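PDB 3CLQ: DUF1116 domain-containing protein from Enterococcus faecalis, which is of unknown function but belongs to the AllG family, named for an oxamate carbamoyltransferase subunit, and so may take part in related carbamoyl-transfer chemistry. Local coordinates for residues 256-260 against 309-313; 343-347 against 377-382; 347-352 against 364-370; 371-375 against 409-413. All blocks are in the same frame, centred on the assembly; numbering follows the deposited sequence.

Contact 1: 256-260 against 309-313; sequences IVTTM and ITETY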
loop_
_atom_site.group_PDB
_atom_site.type_symbol
_atom_site.label_atom_id
_atom_site.label_comp_id
_atom_site.label_asym_id
_atom_site.label_seq_id
_atom_site.Cartn_x
_atom_site.Cartn_y
_atom_site.Cartn_z
ATOM N N ILE B 256 3.260 21.030 -25.090
ATOM C CA ILE B 256 2.920 19.999 -24.127
ATOM C C ILE B 256 1.419 19.773 -24.035
ATOM O O ILE B 256 0.635 20.727 -23.941
ATOM C CB ILE B 256 3.506 20.307 -22.736
ATOM C CG1 ILE B 256 5.023 20.467 -22.851
ATOM C CG2 ILE B 256 3.151 19.211 -21.737
ATOM C CD1 ILE B 256 5.769 20.241 -21.567
ATOM N N VAL B 257 1.027 18.502 -24.071
ATOM C CA VAL B 257 -0.376 18.113 -23.914
ATOM C C VAL B 257 -0.837 18.355 -22.492
ATOM O O VAL B 257 -0.246 17.841 -21.576
ATOM C CB VAL B 257 -0.571 16.624 -24.222
ATOM C CG1 VAL B 257 -2.003 16.222 -23.990
ATOM C CG2 VAL B 257 -0.208 16.333 -25.658
ATOM N N THR B 258 -1.888 19.127 -22.278
ATOM C CA THR B 258 -2.309 19.349 -20.893
ATOM C C THR B 258 -3.648 18.723 -20.507
ATOM O O THR B 258 -4.128 18.939 -19.388
ATOM C CB THR B 258 -2.352 20.811 -20.585
ATOM O OG1 THR B 258 -3.265 21.446 -21.485
ATOM C CG2 THR B 258 -0.980 21.397 -20.785
ATOM N N THR B 259 -4.229 17.948 -21.420
ATOM C CA THR B 259 -5.493 17.247 -21.220
ATOM C C THR B 259 -5.588 16.066 -22.212
ATOM O O THR B 259 -5.348 16.222 -23.424
ATOM C CB THR B 259 -6.715 18.178 -21.538
ATOM O OG1 THR B 259 -6.803 19.256 -20.597
ATOM C CG2 THR B 259 -8.028 17.388 -21.534
HETATM N N MSE B 260 -5.953 14.893 -21.726
HETATM C CA MSE B 260 -6.404 13.849 -22.620
HETATM C C MSE B 260 -7.694 13.371 -22.012
HETATM O O MSE B 260 -7.739 13.070 -20.818
HETATM C CB MSE B 260 -5.395 12.708 -22.754
HETATM C CG MSE B 260 -4.176 13.067 -23.577
HETATM SE SE MSE B 260 -2.980 11.546 -24.004
HETATM C CE MSE B 260 -2.849 10.900 -22.149
ATOM N N ILE B 309 -6.175 11.754 -17.654
ATOM C CA ILE B 309 -5.389 12.912 -17.263
ATOM C C ILE B 309 -4.198 12.352 -16.495
ATOM O O ILE B 309 -3.118 12.926 -16.411
ATOM C CB ILE B 309 -6.212 13.864 -16.363
ATOM C CG1 ILE B 309 -5.460 15.173 -16.144
ATOM C CG2 ILE B 309 -6.622 13.190 -15.036
ATOM C CD1 ILE B 309 -5.638 16.140 -17.278
ATOM N N THR B 310 -4.459 11.205 -15.923
ATOM C CA THR B 310 -3.507 10.414 -15.215
ATOM C C THR B 310 -2.237 10.085 -16.049
ATOM O O THR B 310 -1.116 10.386 -15.650
ATOM C CB THR B 310 -4.281 9.166 -14.737
ATOM O OG1 THR B 310 -4.980 9.497 -13.517
ATOM C CG2 THR B 310 -3.401 8.009 -14.526
ATOM N N GLU B 311 -2.404 9.475 -17.207
ATOM C CA GLU B 311 -1.263 9.293 -18.068
ATOM C C GLU B 311 -0.768 10.615 -18.641
ATOM O O GLU B 311 0.419 10.721 -18.995
ATOM C CB GLU B 311 -1.570 8.285 -19.168
ATOM C CG GLU B 311 -3.000 7.795 -19.096
ATOM C CD GLU B 311 -3.099 6.372 -18.576
ATOM O OE1 GLU B 311 -2.147 5.595 -18.800
ATOM O OE2 GLU B 311 -4.136 6.021 -17.964
ATOM N N THR B 312 -1.646 11.621 -18.723
ATOM C CA THR B 312 -1.192 12.950 -19.169
ATOM C C THR B 312 -0.177 13.495 -18.183
ATOM O O THR B 312 0.694 14.246 -18.578
ATOM C CB THR B 312 -2.316 14.024 -19.339
ATOM O OG1 THR B 312 -3.288 13.592 -20.284
ATOM C CG2 THR B 312 -1.727 15.324 -19.858
ATOM N N TYR B 313 -0.316 13.109 -16.909
ATOM C CA TYR B 313 0.527 13.547 -15.794
ATOM C C TYR B 313 1.822 12.743 -15.669
ATOM O O TYR B 313 2.839 13.254 -15.211
ATOM C CB TYR B 313 -0.239 13.413 -14.471
ATOM C CG TYR B 313 0.573 13.835 -13.241
ATOM C CD1 TYR B 313 0.826 15.173 -12.967
ATOM C CD2 TYR B 313 1.107 12.891 -12.385
ATOM C CE1 TYR B 313 1.580 15.551 -11.862
ATOM C CE2 TYR B 313 1.852 13.246 -11.281
ATOM C CZ TYR B 313 2.087 14.572 -11.017
ATOM O OH TYR B 313 2.820 14.922 -9.894
#
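Thr-312 is the residue of the helix that pushes furthest into the strand, and it uses both branches. Its methyl CG2 sits 3.4 Å from Val-257 O and reaches the side chain of Val-257 as well, at 4.2 Å from CG1. Its hydroxyl turns to Met-260, which is present as selenomethionine. Thr-312 OG1 lies 3.3 Å from Met-260 CE. It is equally close to the backbone N of Met-260, but the angle is too poor for a hydrogen bond. The split follows from chi1 of -59°, which places OG1 beside the backbone N and CG2 anti to it. The Met-260 chain bends at chi3, and this brings CE back over the helix. Met-260 CE also comes to 4.2 Å from Glu-311 CB.

The two elements are strand 257-263, which lies between 266-271 and 304-305 in an antiparallel sheet, and the short helix 309-313, which packs on it. The segments run nearly antiparallel, at 157°, with axes 7.1 Å apart. Closer to the start of the helix, Ile-309 lays CD1 along the strand backbone, 3.8 Å from Thr-258 O and 4.1 Å from Thr-259 CA.

No hydrogen bond crosses this buried contact. Polar groups are held by outside partners instead. Thr-312 OG1 bonds to Ala-308 O, one turn back. Thr-259 OG1 meets Arg-270 NE on the adjacent strand. Glu-311 OE1 takes the backbone N of Gly-317, and its OE2 has a weak bond to His-191 ND1.

Contact 2: 343-347 against 377-382; sequences EMLEI and TGMLPV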
loop_
_atom_site.group_PDB
_atom_site.type_symbol
_atom_site.label_atom_id
_atom_site.label_comp_id
_atom_site.label_asym_id
_atom_site.label_seq_id
_atom_site.Cartn_x
_atom_site.Cartn_y
_atom_site.Cartn_z
ATOM N N GLU B 343 9.738 3.340 -22.621
ATOM C CA GLU B 343 9.412 3.907 -23.913
ATOM C C GLU B 343 8.841 5.315 -23.800
ATOM O O GLU B 343 9.265 6.220 -24.519
ATOM C CB GLU B 343 8.394 3.027 -24.628
ATOM C CG GLU B 343 8.932 1.721 -25.175
ATOM C CD GLU B 343 7.956 1.081 -26.157
ATOM O OE1 GLU B 343 7.172 1.847 -26.780
ATOM O OE2 GLU B 343 7.973 -0.171 -26.311
HETATM N N MSE B 344 7.875 5.487 -22.892
HETATM C CA MSE B 344 7.119 6.734 -22.782
HETATM C C MSE B 344 7.976 8.005 -22.690
HETATM O O MSE B 344 7.479 9.110 -22.883
HETATM C CB MSE B 344 6.133 6.673 -21.602
HETATM C CG MSE B 344 4.726 6.142 -21.898
HETATM SE SE MSE B 344 4.055 6.243 -23.773
HETATM C CE MSE B 344 4.525 4.431 -24.355
ATOM N N LEU B 345 9.258 7.831 -22.388
ATOM C CA LEU B 345 10.216 8.922 -22.203
ATOM C C LEU B 345 10.550 9.668 -23.494
ATOM O O LEU B 345 11.005 10.807 -23.460
ATOM C CB LEU B 345 11.530 8.375 -21.647
ATOM C CG LEU B 345 11.645 7.927 -20.196
ATOM C CD1 LEU B 345 12.969 7.222 -19.957
ATOM C CD2 LEU B 345 11.510 9.120 -19.261
ATOM N N GLU B 346 10.358 9.011 -24.626
ATOM C CA GLU B 346 10.701 9.605 -25.915
ATOM C C GLU B 346 9.597 10.540 -26.336
ATOM O O GLU B 346 9.772 11.399 -27.201
ATOM C CB GLU B 346 10.872 8.520 -26.958
ATOM C CG GLU B 346 11.851 7.446 -26.548
ATOM C CD GLU B 346 11.809 6.279 -27.497
ATOM O OE1 GLU B 346 11.177 6.400 -28.576
ATOM O OE2 GLU B 346 12.406 5.232 -27.170
ATOM N N ILE B 347 8.469 10.369 -25.668
ATOM C CA ILE B 347 7.276 11.151 -25.898
ATOM C C ILE B 347 7.183 12.330 -24.924
ATOM O O ILE B 347 6.395 13.250 -25.131
ATOM C CB ILE B 347 6.054 10.269 -25.657
ATOM C CG1 ILE B 347 5.341 9.940 -26.931
ATOM C CG2 ILE B 347 5.003 10.986 -24.861
ATOM C CD1 ILE B 347 3.980 9.352 -26.574
ATOM N N THR B 377 8.441 10.429 -33.758
ATOM C CA THR B 377 8.708 9.047 -33.404
ATOM C C THR B 377 7.695 8.131 -34.060
ATOM O O THR B 377 7.995 6.979 -34.385
ATOM C CB THR B 377 8.534 8.845 -31.903
ATOM O OG1 THR B 377 7.210 9.252 -31.536
ATOM C CG2 THR B 377 9.550 9.663 -31.125
ATOM N N GLY B 378 6.481 8.654 -34.224
ATOM C CA GLY B 378 5.334 7.847 -34.615
ATOM C C GLY B 378 4.658 7.157 -33.438
ATOM O O GLY B 378 3.614 6.537 -33.596
HETATM N N MSE B 379 5.245 7.277 -32.253
HETATM C CA MSE B 379 4.776 6.559 -31.077
HETATM C C MSE B 379 3.686 7.309 -30.303
HETATM O O MSE B 379 3.885 8.458 -29.890
HETATM C CB MSE B 379 5.968 6.307 -30.167
HETATM C CG MSE B 379 5.671 5.519 -28.951
HETATM SE SE MSE B 379 7.270 5.463 -27.806
HETATM C CE MSE B 379 6.669 6.606 -26.373
ATOM N N LEU B 380 2.539 6.664 -30.092
ATOM C CA LEU B 380 1.434 7.300 -29.347
ATOM C C LEU B 380 1.441 7.016 -27.842
ATOM O O LEU B 380 1.934 5.974 -27.396
ATOM C CB LEU B 380 0.084 6.864 -29.920
ATOM C CG LEU B 380 -0.536 7.548 -31.150
ATOM C CD1 LEU B 380 0.508 8.195 -32.068
ATOM C CD2 LEU B 380 -1.409 6.550 -31.925
ATOM N N PRO B 381 0.891 7.946 -27.042
ATOM C CA PRO B 381 0.643 7.662 -25.639
ATOM C C PRO B 381 -0.095 6.345 -25.466
ATOM O O PRO B 381 -1.050 6.065 -26.174
ATOM C CB PRO B 381 -0.272 8.806 -25.225
ATOM C CG PRO B 381 0.182 9.917 -26.040
ATOM C CD PRO B 381 0.483 9.315 -27.385
ATOM N N VAL B 382 0.373 5.529 -24.545
ATOM C CA VAL B 382 -0.311 4.300 -24.210
ATOM C C VAL B 382 -1.167 4.608 -23.007
ATOM O O VAL B 382 -0.681 5.189 -22.045
ATOM C CB VAL B 382 0.693 3.218 -23.792
ATOM C CG1 VAL B 382 1.204 3.479 -22.359
ATOM C CG2 VAL B 382 0.060 1.865 -23.879
#
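The carboxylates of Glu-343 and Glu-346 both bring an oxygen to the selenium of Met-379, a selenomethionine. Glu-343 OE1 is 3.8 Å from Met-379 SE, and Glu-346 OE1 is 4.1 Å from the same Met-379 SE. Pro-381 CD meets Ile-347 CD1 at 3.6 Å. This is loop-on-loop packing. The turn that follows helix 334-343 rests on the segment that leaves helix 371-377, which begins with an ST turn at Thr-377.

Met-379 has the largest share of the contact. Its CG lies opposite the backbone N (chi1 -177°) and chi2 is also extended; the chain runs out toward 343-347 and bends only at chi3. Met-379 CE then lies against the backbone of Glu-343, near the carbonyl O, and touches Ile-347 CG1 at 3.6 Å. Met-344 comes from the other segment, and its CE meets Met-379 CE at 3.7 Å and Val-382 CG1 at 4.0 Å. Ile-347 CD1 also packs against the backbone, 3.4 Å from Met-379 O. Phe-318 covers both Met-344 and Pro-381.

No hydrogen bond joins the two segments. The ST turn is fixed from within: Met-379 N donates to Thr-377 OG1 at 2.9 Å, while that hydroxyl also bonds to Lys-373 O.

Contact 3: 347-352 against 364-370; sequences ITTKEN and GIPTGID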
loop_
_atom_site.group_PDB
_atom_site.type_symbol
_atom_site.label_atom_id
_atom_site.label_comp_id
_atom_site.label_asym_id
_atom_site.label_seq_id
_atom_site.Cartn_x
_atom_site.Cartn_y
_atom_site.Cartn_z
ATOM N N ILE B 347 8.469 10.369 -25.668
ATOM C CA ILE B 347 7.276 11.151 -25.898
ATOM C C ILE B 347 7.183 12.330 -24.924
ATOM O O ILE B 347 6.395 13.250 -25.131
ATOM C CB ILE B 347 6.054 10.269 -25.657
ATOM C CG1 ILE B 347 5.341 9.940 -26.931
ATOM C CG2 ILE B 347 5.003 10.986 -24.861
ATOM C CD1 ILE B 347 3.980 9.352 -26.574
ATOM N N THR B 348 7.967 12.297 -23.858
ATOM C CA THR B 348 7.750 13.229 -22.758
ATOM C C THR B 348 8.934 14.157 -22.565
ATOM O O THR B 348 10.014 13.891 -23.074
ATOM C CB THR B 348 7.472 12.467 -21.459
ATOM O OG1 THR B 348 8.439 11.414 -21.306
ATOM C CG2 THR B 348 6.081 11.872 -21.492
ATOM N N THR B 349 8.746 15.239 -21.822
ATOM C CA THR B 349 9.782 16.273 -21.752
ATOM C C THR B 349 10.936 15.980 -20.768
ATOM O O THR B 349 12.110 16.193 -21.109
ATOM C CB THR B 349 9.176 17.658 -21.475
ATOM O OG1 THR B 349 8.043 17.877 -22.336
ATOM C CG2 THR B 349 10.217 18.738 -21.700
ATOM N N LYS B 350 10.606 15.526 -19.555
ATOM C CA LYS B 350 11.620 15.057 -18.586
ATOM C C LYS B 350 10.962 14.242 -17.485
ATOM O O LYS B 350 9.741 14.222 -17.401
ATOM C CB LYS B 350 12.446 16.205 -17.976
ATOM C CG LYS B 350 11.669 17.149 -17.061
ATOM C CD LYS B 350 12.592 18.138 -16.332
ATOM C CE LYS B 350 13.159 19.196 -17.281
ATOM N NZ LYS B 350 13.819 20.292 -16.517
ATOM N N GLU B 351 11.770 13.558 -16.672
ATOM C CA GLU B 351 11.277 12.757 -15.529
ATOM C C GLU B 351 10.901 13.655 -14.355
ATOM O O GLU B 351 11.619 14.582 -14.018
ATOM C CB GLU B 351 12.341 11.767 -15.027
ATOM C CG GLU B 351 13.002 10.907 -16.089
ATOM C CD GLU B 351 14.065 9.947 -15.516
ATOM O OE1 GLU B 351 14.179 9.814 -14.270
ATOM O OE2 GLU B 351 14.798 9.321 -16.326
ATOM N N ASN B 352 9.775 13.376 -13.718
ATOM C CA ASN B 352 9.444 14.032 -12.466
ATOM C C ASN B 352 10.222 13.392 -11.301
ATOM O O ASN B 352 9.934 12.264 -10.914
ATOM C CB ASN B 352 7.949 13.891 -12.236
ATOM C CG ASN B 352 7.496 14.579 -10.992
ATOM O OD1 ASN B 352 8.317 15.030 -10.188
ATOM N ND2 ASN B 352 6.187 14.679 -10.812
ATOM N N GLY B 364 12.097 8.948 -12.523
ATOM C CA GLY B 364 10.924 9.778 -12.318
ATOM C C GLY B 364 9.915 9.431 -13.392
ATOM O O GLY B 364 10.275 9.091 -14.519
ATOM N N ILE B 365 8.639 9.491 -13.058
ATOM C CA ILE B 365 7.628 9.226 -14.052
ATOM C C ILE B 365 7.833 10.129 -15.282
ATOM O O ILE B 365 8.379 11.228 -15.150
ATOM C CB ILE B 365 6.270 9.416 -13.460
ATOM C CG1 ILE B 365 6.202 10.774 -12.755
ATOM C CG2 ILE B 365 6.029 8.329 -12.464
ATOM C CD1 ILE B 365 4.784 11.221 -12.421
ATOM N N PRO B 366 7.417 9.664 -16.478
ATOM C CA PRO B 366 7.672 10.457 -17.684
ATOM C C PRO B 366 6.646 11.551 -17.842
ATOM O O PRO B 366 5.458 11.272 -18.016
ATOM C CB PRO B 366 7.554 9.449 -18.817
ATOM C CG PRO B 366 6.786 8.276 -18.246
ATOM C CD PRO B 366 6.682 8.418 -16.760
ATOM N N THR B 367 7.109 12.796 -17.787
ATOM C CA THR B 367 6.211 13.944 -17.761
ATOM C C THR B 367 6.306 14.848 -18.987
ATOM O O THR B 367 7.403 15.184 -19.434
ATOM C CB THR B 367 6.556 14.847 -16.585
ATOM O OG1 THR B 367 7.203 14.077 -15.577
ATOM C CG2 THR B 367 5.324 15.488 -16.032
ATOM N N GLY B 368 5.144 15.289 -19.477
ATOM C CA GLY B 368 5.080 16.310 -20.497
ATOM C C GLY B 368 5.107 15.705 -21.877
ATOM O O GLY B 368 6.099 15.830 -22.599
ATOM N N ILE B 369 4.009 15.029 -22.211
ATOM C CA ILE B 369 3.758 14.517 -23.550
ATOM C C ILE B 369 3.831 15.651 -24.529
ATOM O O ILE B 369 3.040 16.594 -24.449
ATOM C CB ILE B 369 2.348 13.915 -23.686
ATOM C CG1 ILE B 369 2.233 12.663 -22.808
ATOM C CG2 ILE B 369 2.105 13.556 -25.114
ATOM C CD1 ILE B 369 0.845 12.365 -22.308
ATOM N N ASP B 370 4.775 15.546 -25.453
ATOM C CA ASP B 370 5.098 16.613 -26.349
ATOM C C ASP B 370 4.593 16.267 -27.747
ATOM O O ASP B 370 5.068 15.318 -28.391
ATOM C CB ASP B 370 6.608 16.817 -26.342
ATOM C CG ASP B 370 7.079 17.772 -27.416
ATOM O OD1 ASP B 370 8.208 18.285 -27.280
ATOM O OD2 ASP B 370 6.334 18.021 -28.402
#
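Thr-367 O accepts from two successive backbone donors across the strand pair. Thr-349 N reaches Thr-367 O at 2.7 Å, tilted 30° from the carbonyl plane. Lys-350 N lies 3.2 Å from Thr-367 O and within that plane. Two residues of one strand are thus set against the single Thr-367 of the other. In return, Thr-367 N donates to Lys-350 O at 3.0 Å. Further along, Asn-352 N bonds to Ile-365 O at 2.9 Å.

Side chains add to this backbone pairing. Thr-349 OG1 donates to Gly-368 O at 2.8 Å; with chi1 at -47° the hydroxyl lies beside its own backbone N. Glu-351 extends along the partner strand and accepts from Gly-364 N through OE1, at 2.9 Å. The donor comes from above the carboxylate plane, 44° out of it. Asn-352 and Ile-365 lie side by side and point the same way. Ile-347 and Ile-369 do likewise, with Ile-347 CG2 3.8 Å from Ile-369 CG1.

At the other end, Asp-370 N bonds to Ile-347 O, almost in line with the carbonyl. Asp-370 then serves as N-cap of helix 371-377, with OD2 on Leu-372 N and on Thr-255 OG1. Lys-350 leaves the pair to form a salt bridge with Glu-15 of helix 6-23. The contact is an antiparallel strand pair with a classic beta bulge at Thr-349 and Lys-350, in an outer strand of a three-stranded sheet, with 363-369 as the middle strand.

Contact 4: 371-375 against 409-413; sequences VLKVL and FNEAL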
loop_
_atom_site.group_PDB
_atom_site.type_symbol
_atom_site.label_atom_id
_atom_site.label_comp_id
_atom_site.label_asym_id
_atom_site.label_seq_id
_atom_site.Cartn_x
_atom_site.Cartn_y
_atom_site.Cartn_z
ATOM N N VAL B 371 3.625 17.057 -28.206
ATOM C CA VAL B 371 3.028 16.899 -29.513
ATOM C C VAL B 371 4.050 16.595 -30.605
ATOM O O VAL B 371 3.867 15.692 -31.412
ATOM C CB VAL B 371 2.263 18.169 -29.896
ATOM C CG1 VAL B 371 2.248 18.327 -31.405
ATOM C CG2 VAL B 371 0.860 18.116 -29.356
ATOM N N LEU B 372 5.130 17.360 -30.616
ATOM C CA LEU B 372 6.137 17.281 -31.665
ATOM C C LEU B 372 6.821 15.912 -31.674
ATOM O O LEU B 372 7.067 15.329 -32.723
ATOM C CB LEU B 372 7.169 18.381 -31.416
ATOM C CG LEU B 372 7.974 19.052 -32.526
ATOM C CD1 LEU B 372 7.081 19.805 -33.491
ATOM C CD2 LEU B 372 8.967 20.011 -31.893
ATOM N N LYS B 373 7.132 15.390 -30.497
ATOM C CA LYS B 373 7.802 14.105 -30.434
ATOM C C LYS B 373 6.846 12.945 -30.717
ATOM O O LYS B 373 7.262 11.907 -31.245
ATOM C CB LYS B 373 8.511 13.914 -29.091
ATOM C CG LYS B 373 9.544 14.994 -28.761
ATOM C CD LYS B 373 10.235 14.699 -27.440
ATOM C CE LYS B 373 11.050 15.884 -26.964
ATOM N NZ LYS B 373 11.350 15.753 -25.524
ATOM N N VAL B 374 5.568 13.104 -30.388
ATOM C CA VAL B 374 4.624 12.060 -30.731
ATOM C C VAL B 374 4.707 11.867 -32.246
ATOM O O VAL B 374 4.724 10.746 -32.747
ATOM C CB VAL B 374 3.187 12.401 -30.279
ATOM C CG1 VAL B 374 2.214 11.311 -30.724
ATOM C CG2 VAL B 374 3.135 12.584 -28.759
ATOM N N LEU B 375 4.824 12.979 -32.964
ATOM C CA LEU B 375 4.809 12.992 -34.409
ATOM C C LEU B 375 6.067 12.432 -35.048
ATOM O O LEU B 375 5.999 11.705 -36.046
ATOM C CB LEU B 375 4.582 14.417 -34.907
ATOM C CG LEU B 375 3.345 14.737 -35.751
ATOM C CD1 LEU B 375 2.134 13.884 -35.362
ATOM C CD2 LEU B 375 3.028 16.220 -35.641
ATOM N N PHE B 409 -3.069 14.802 -32.939
ATOM C CA PHE B 409 -1.731 15.393 -32.840
ATOM C C PHE B 409 -1.311 16.189 -34.089
ATOM O O PHE B 409 -0.738 17.275 -33.979
ATOM C CB PHE B 409 -0.714 14.303 -32.515
ATOM C CG PHE B 409 -0.953 13.654 -31.176
ATOM C CD1 PHE B 409 -0.320 14.126 -30.031
ATOM C CD2 PHE B 409 -1.837 12.594 -31.049
ATOM C CE1 PHE B 409 -0.551 13.539 -28.804
ATOM C CE2 PHE B 409 -2.066 11.997 -29.817
ATOM C CZ PHE B 409 -1.425 12.470 -28.698
ATOM N N ASN B 410 -1.591 15.649 -35.270
ATOM C CA ASN B 410 -1.382 16.383 -36.517
ATOM C C ASN B 410 -2.012 17.768 -36.488
ATOM O O ASN B 410 -1.383 18.749 -36.874
ATOM C CB ASN B 410 -1.962 15.612 -37.694
ATOM C CG ASN B 410 -1.108 14.444 -38.100
ATOM O OD1 ASN B 410 -0.582 14.421 -39.202
ATOM N ND2 ASN B 410 -0.953 13.464 -37.212
ATOM N N GLU B 411 -3.262 17.851 -36.046
ATOM C CA GLU B 411 -3.956 19.120 -36.050
ATOM C C GLU B 411 -3.263 20.050 -35.063
ATOM O O GLU B 411 -2.946 21.200 -35.375
ATOM C CB GLU B 411 -5.427 18.911 -35.709
ATOM C CG GLU B 411 -6.044 17.748 -36.478
ATOM C CD GLU B 411 -7.552 17.615 -36.294
ATOM O OE1 GLU B 411 -8.196 17.011 -37.183
ATOM O OE2 GLU B 411 -8.099 18.107 -35.279
ATOM N N ALA B 412 -2.996 19.528 -33.877
ATOM C CA ALA B 412 -2.221 20.259 -32.882
ATOM C C ALA B 412 -1.044 20.997 -33.522
ATOM O O ALA B 412 -0.928 22.218 -33.418
ATOM C CB ALA B 412 -1.723 19.319 -31.872
ATOM N N LEU B 413 -0.179 20.250 -34.196
ATOM C CA LEU B 413 1.021 20.825 -34.790
ATOM C C LEU B 413 0.706 21.924 -35.774
ATOM O O LEU B 413 1.433 22.912 -35.866
ATOM C CB LEU B 413 1.833 19.762 -35.539
ATOM C CG LEU B 413 3.194 20.279 -36.019
ATOM C CD1 LEU B 413 4.163 20.267 -34.842
ATOM C CD2 LEU B 413 3.748 19.494 -37.206
#
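Helices 371-377 and 407-419 meet at a steep angle. The short segments cross at -127°, with axes 9.4 Å apart. They come nearest at their N-terminal ends, where the CA atoms of Val-371 and Phe-409 are 6.0 Å from each other.

The ring of Phe-409 fits against the first helix. Val-374 CG1 stands over one face in a CH-pi contact, 3.9 Å from the centroid of the Phe-409 ring and 13° off the normal. CG1 lies opposite the backbone N of Val-374 (chi1 177°), which sets it over that face. The other methyl, Val-374 CG2, meets the ring atom CE1 of Phe-409 at 3.8 Å. Val-371 approaches the ring obliquely with CG2, and the same methyl touches Ala-412 CB at 3.8 Å.

Leucines close the contact on its more open side. Leu-375 divides its methyls between partners: CD2 packs on Leu-413 CD2 at 3.7 Å, and CD1 lies 3.6 Å from Asn-410 ND2. CD1 also touches Phe-409 CB. Leu-372 turns its CD1 to Leu-413 CD1; the modelled spacing there is too short to carry weight. No hydrogen bond crosses. Nearly all the touching atoms are carbon, apart from Asn-410 ND2, which has a weak bond to Ala-406 O.

The first helix directly follows strand 363-369, and the second follows strand 396-402. Val-371 is tied by a backbone bond to Thr-255, just ahead of strand 257-263. Ile-347 and Leu-380 lie on Val-374, while Pro-381 and Pro-404 lie on Phe-409.

How the contacts relate
Contacts 1 and 3 are buried, while contacts 2 and 4 are partly exposed and lie further from the chain centre than contact 1. Contact 3 is the polar one, built on backbone hydrogen bonds between strands. The other three have no hydrogen bond across them and rely on packing. Contacts 2 and 3 share Ile-347, and contact 3 is nested inside the loop that contact 2 closes. Strand 363-369 of contact 3 leads straight into the helix of contact 4. A probable hydrogen bond from Val-257 N to Ile-369 O joins contacts 1 and 3. Val-374 of contact 4 also packs on Met-379 and Leu-380 of contact 2.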